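PDB 6KXD: ketosynthase from Streptomyces sp. MSC090213JE08, which probably extends acyl chains by decarboxylative condensation of an acyl-ACP with malonyl-ACP, as the ketosynthase of a highly reducing type II polyketide synthase. Local coordinates for residues H117-Q125 / M135-I143. Numbering follows the deposited sequence.
Sequences HDIAVLLEQ and MDPVLARRI
The guanidinium of Arg142 meets Asp118 at its edge and carries Leu139 CD2 on one face, 3.3 Å above the plane and toward the rim. The contact is a helix-loop-helix element of the thiolase-fold ketosynthase, in which the one-turn helix 137-140 folds back on helix 116-129. It lies at the dimer interface, where Phe215 of the other subunit packs on Ala140. Arg142 grips Asp118 side-on in a salt bridge. CG of Arg142 lies between its backbone N and carbonyl carbon (chi1 79°), and the extended chain carries the guanidinium to Asp118. Arg142 NE lies 2.8 Å from Asp118 OD2, which sits in the guanidinium plane, and NH2 reaches Asp118 OD1 at 3.1 Å. The carboxylate is turned 62° from that plane, and both nitrogens meet its oxygens from out of the carboxylate plane. Arg142 NH1 bonds to Asp73 O. A leucine in place of Arg142 would probably leave the buried Asp118 carboxylate without its countercharge and Asp73 O without this donor. Leu139 is a knob in the hole formed by Asp118, Val121, Leu122 and Gln125. Its CD1 presses tightly on Val121 CG1 at 3.4 Å. Leu122 CD1 reaches Ile143 CG2, which also packs on Ile119 CG1. Asp136 OD1 caps helix 137-140 at Val138 N. The extended Gln125 chain delivers OE1 to Asp136 N at 2.9 Å, with the donor tilted 31° from the carbonyl plane.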
loop_
_atom_site.group_PDB
_atom_site.type_symbol
_atom_site.label_atom_id
_atom_site.label_comp_id
_atom_site.label_asym_id
_atom_site.label_seq_id
_atom_site.Cartn_x
_atom_site.Cartn_y
_atom_site.Cartn_z
ATOM N N HIS A 117 0.948 2.351 -16.559
ATOM C CA HIS A 117 1.362 2.504 -17.948
ATOM C C HIS A 117 1.414 1.148 -18.647
ATOM O O HIS A 117 0.938 1.027 -19.758
ATOM C CB HIS A 117 2.695 3.248 -18.057
ATOM C CG HIS A 117 3.160 3.341 -19.473
ATOM N ND1 HIS A 117 2.453 4.055 -20.437
ATOM C CD2 HIS A 117 4.233 2.806 -20.091
ATOM C CE1 HIS A 117 3.091 3.967 -21.592
ATOM N NE2 HIS A 117 4.167 3.168 -21.407
ATOM N N ASP A 118 2.035 0.139 -18.006
ATOM C CA ASP A 118 2.052 -1.224 -18.516
ATOM C C ASP A 118 0.633 -1.741 -18.705
ATOM O O ASP A 118 0.363 -2.466 -19.642
ATOM C CB ASP A 118 2.903 -2.146 -17.627
ATOM C CG ASP A 118 4.380 -1.824 -17.702
ATOM O OD1 ASP A 118 4.795 -1.304 -18.743
ATOM O OD2 ASP A 118 5.102 -2.117 -16.728
ATOM N N ILE A 119 -0.293 -1.431 -17.775
ATOM C CA ILE A 119 -1.670 -1.884 -17.918
ATOM C C ILE A 119 -2.233 -1.287 -19.223
ATOM O O ILE A 119 -2.909 -2.008 -19.978
ATOM C CB ILE A 119 -2.549 -1.508 -16.705
ATOM C CG1 ILE A 119 -2.064 -2.251 -15.451
ATOM C CG2 ILE A 119 -4.005 -1.796 -16.963
ATOM C CD1 ILE A 119 -2.846 -1.920 -14.202
ATOM N N ALA A 120 -1.931 -0.020 -19.453
ATOM C CA ALA A 120 -2.464 0.690 -20.657
ATOM C C ALA A 120 -1.900 0.012 -21.916
ATOM O O ALA A 120 -2.637 -0.378 -22.808
ATOM C CB ALA A 120 -2.101 2.138 -20.589
ATOM N N VAL A 121 -0.616 -0.283 -21.871
ATOM C CA VAL A 121 0.017 -0.917 -23.031
ATOM C C VAL A 121 -0.564 -2.296 -23.279
ATOM O O VAL A 121 -0.805 -2.704 -24.451
ATOM C CB VAL A 121 1.542 -0.953 -22.877
ATOM C CG1 VAL A 121 2.163 -1.795 -23.984
ATOM C CG2 VAL A 121 2.171 0.423 -22.823
ATOM N N LEU A 122 -0.833 -3.042 -22.204
ATOM C CA LEU A 122 -1.544 -4.301 -22.335
ATOM C C LEU A 122 -2.887 -4.123 -23.038
ATOM O O LEU A 122 -3.256 -4.938 -23.897
ATOM C CB LEU A 122 -1.774 -4.940 -20.961
ATOM C CG LEU A 122 -0.572 -5.656 -20.364
ATOM C CD1 LEU A 122 -0.772 -5.869 -18.868
ATOM C CD2 LEU A 122 -0.382 -6.971 -21.068
ATOM N N LEU A 123 -3.664 -3.117 -22.622
ATOM C CA LEU A 123 -4.964 -2.930 -23.254
ATOM C C LEU A 123 -4.813 -2.538 -24.732
ATOM O O LEU A 123 -5.653 -2.916 -25.499
ATOM C CB LEU A 123 -5.743 -1.848 -22.510
ATOM C CG LEU A 123 -6.139 -2.262 -21.098
ATOM C CD1 LEU A 123 -6.848 -1.115 -20.400
ATOM C CD2 LEU A 123 -6.990 -3.523 -21.127
ATOM N N GLU A 124 -3.814 -1.705 -25.034
ATOM C CA GLU A 124 -3.432 -1.324 -26.410
ATOM C C GLU A 124 -3.209 -2.576 -27.248
ATOM O O GLU A 124 -3.653 -2.641 -28.385
ATOM C CB GLU A 124 -2.143 -0.496 -26.462
ATOM C CG GLU A 124 -2.238 0.896 -25.864
ATOM C CD GLU A 124 -0.965 1.715 -26.025
ATOM O OE1 GLU A 124 -0.033 1.214 -26.695
ATOM O OE2 GLU A 124 -0.891 2.846 -25.484
ATOM N N GLN A 125 -2.550 -3.589 -26.668
ATOM C CA GLN A 125 -2.211 -4.799 -27.425
ATOM C C GLN A 125 -3.497 -5.564 -27.738
ATOM O O GLN A 125 -3.690 -6.050 -28.868
ATOM C CB GLN A 125 -1.144 -5.621 -26.706
ATOM C CG GLN A 125 0.138 -4.847 -26.439
ATOM C CD GLN A 125 1.056 -5.568 -25.482
ATOM O OE1 GLN A 125 0.604 -6.427 -24.724
ATOM N NE2 GLN A 125 2.342 -5.210 -25.508
ATOM N N MET A 135 -1.865 -9.957 -25.736
ATOM C CA MET A 135 -1.227 -9.275 -24.635
ATOM C C MET A 135 0.087 -9.972 -24.249
ATOM O O MET A 135 0.167 -11.186 -24.208
ATOM C CB MET A 135 -2.197 -9.216 -23.460
ATOM C CG MET A 135 -3.218 -8.159 -23.707
ATOM S SD MET A 135 -4.301 -7.927 -22.307
ATOM C CE MET A 135 -5.128 -9.507 -22.180
ATOM N N ASP A 136 1.094 -9.149 -23.960
ATOM C CA ASP A 136 2.435 -9.613 -23.632
ATOM C C ASP A 136 2.472 -10.172 -22.206
ATOM O O ASP A 136 2.236 -9.439 -21.245
ATOM C CB ASP A 136 3.425 -8.475 -23.844
ATOM C CG ASP A 136 4.880 -8.828 -23.588
ATOM O OD1 ASP A 136 5.169 -9.994 -23.237
ATOM O OD2 ASP A 136 5.705 -7.937 -23.724
ATOM N N PRO A 137 2.848 -11.457 -22.011
ATOM C CA PRO A 137 3.011 -12.021 -20.667
ATOM C C PRO A 137 3.979 -11.198 -19.812
ATOM O O PRO A 137 3.814 -11.152 -18.603
ATOM C CB PRO A 137 3.548 -13.428 -20.937
ATOM C CG PRO A 137 2.936 -13.757 -22.274
ATOM C CD PRO A 137 3.115 -12.474 -23.053
ATOM N N VAL A 138 4.990 -10.595 -20.435
ATOM C CA VAL A 138 6.048 -9.935 -19.707
ATOM C C VAL A 138 5.458 -8.712 -19.001
ATOM O O VAL A 138 5.776 -8.431 -17.844
ATOM C CB VAL A 138 7.241 -9.582 -20.607
ATOM C CG1 VAL A 138 8.096 -8.477 -20.043
ATOM C CG2 VAL A 138 8.074 -10.823 -20.870
ATOM N N LEU A 139 4.587 -8.009 -19.712
ATOM C CA LEU A 139 3.851 -6.916 -19.141
ATOM C C LEU A 139 2.898 -7.398 -18.058
ATOM O O LEU A 139 2.872 -6.782 -16.962
ATOM C CB LEU A 139 3.046 -6.203 -20.227
ATOM C CG LEU A 139 3.851 -5.347 -21.192
ATOM C CD1 LEU A 139 2.922 -4.582 -22.123
ATOM C CD2 LEU A 139 4.724 -4.386 -20.441
ATOM N N ALA A 140 2.119 -8.427 -18.347
ATOM C CA ALA A 140 1.076 -8.811 -17.417
ATOM C C ALA A 140 1.722 -9.290 -16.120
ATOM O O ALA A 140 1.159 -9.121 -15.096
ATOM C CB ALA A 140 0.153 -9.847 -18.001
ATOM N N ARG A 141 2.939 -9.839 -16.182
ATOM C CA ARG A 141 3.592 -10.352 -14.949
ATOM C C ARG A 141 4.078 -9.241 -14.004
ATOM O O ARG A 141 4.375 -9.516 -12.863
ATOM C CB ARG A 141 4.787 -11.215 -15.345
ATOM C CG ARG A 141 4.318 -12.591 -15.774
ATOM C CD ARG A 141 5.417 -13.272 -16.566
ATOM N NE ARG A 141 4.868 -14.452 -17.203
ATOM C CZ ARG A 141 5.482 -15.120 -18.161
ATOM N NH1 ARG A 141 6.609 -14.649 -18.663
ATOM N NH2 ARG A 141 4.962 -16.244 -18.600
ATOM N N ARG A 142 4.211 -8.007 -14.473
ATOM C CA ARG A 142 4.856 -7.037 -13.689
ATOM C C ARG A 142 3.940 -5.889 -13.232
ATOM O O ARG A 142 4.468 -4.935 -12.740
ATOM C CB ARG A 142 6.062 -6.545 -14.467
ATOM C CG ARG A 142 5.737 -5.535 -15.552
ATOM C CD ARG A 142 6.979 -5.384 -16.408
ATOM N NE ARG A 142 6.791 -4.253 -17.309
ATOM C CZ ARG A 142 7.540 -4.035 -18.378
ATOM N NH1 ARG A 142 8.394 -4.969 -18.776
ATOM N NH2 ARG A 142 7.425 -2.893 -19.024
ATOM N N ILE A 143 2.621 -5.999 -13.426
ATOM C CA ILE A 143 1.687 -4.878 -13.197
ATOM C C ILE A 143 1.247 -4.779 -11.734
ATOM O O ILE A 143 0.705 -3.775 -11.363
ATOM C CB ILE A 143 0.446 -4.956 -14.111
ATOM C CG1 ILE A 143 -0.300 -6.273 -13.941
ATOM C CG2 ILE A 143 0.853 -4.703 -15.571
ATOM C CD1 ILE A 143 -1.758 -6.209 -14.254
#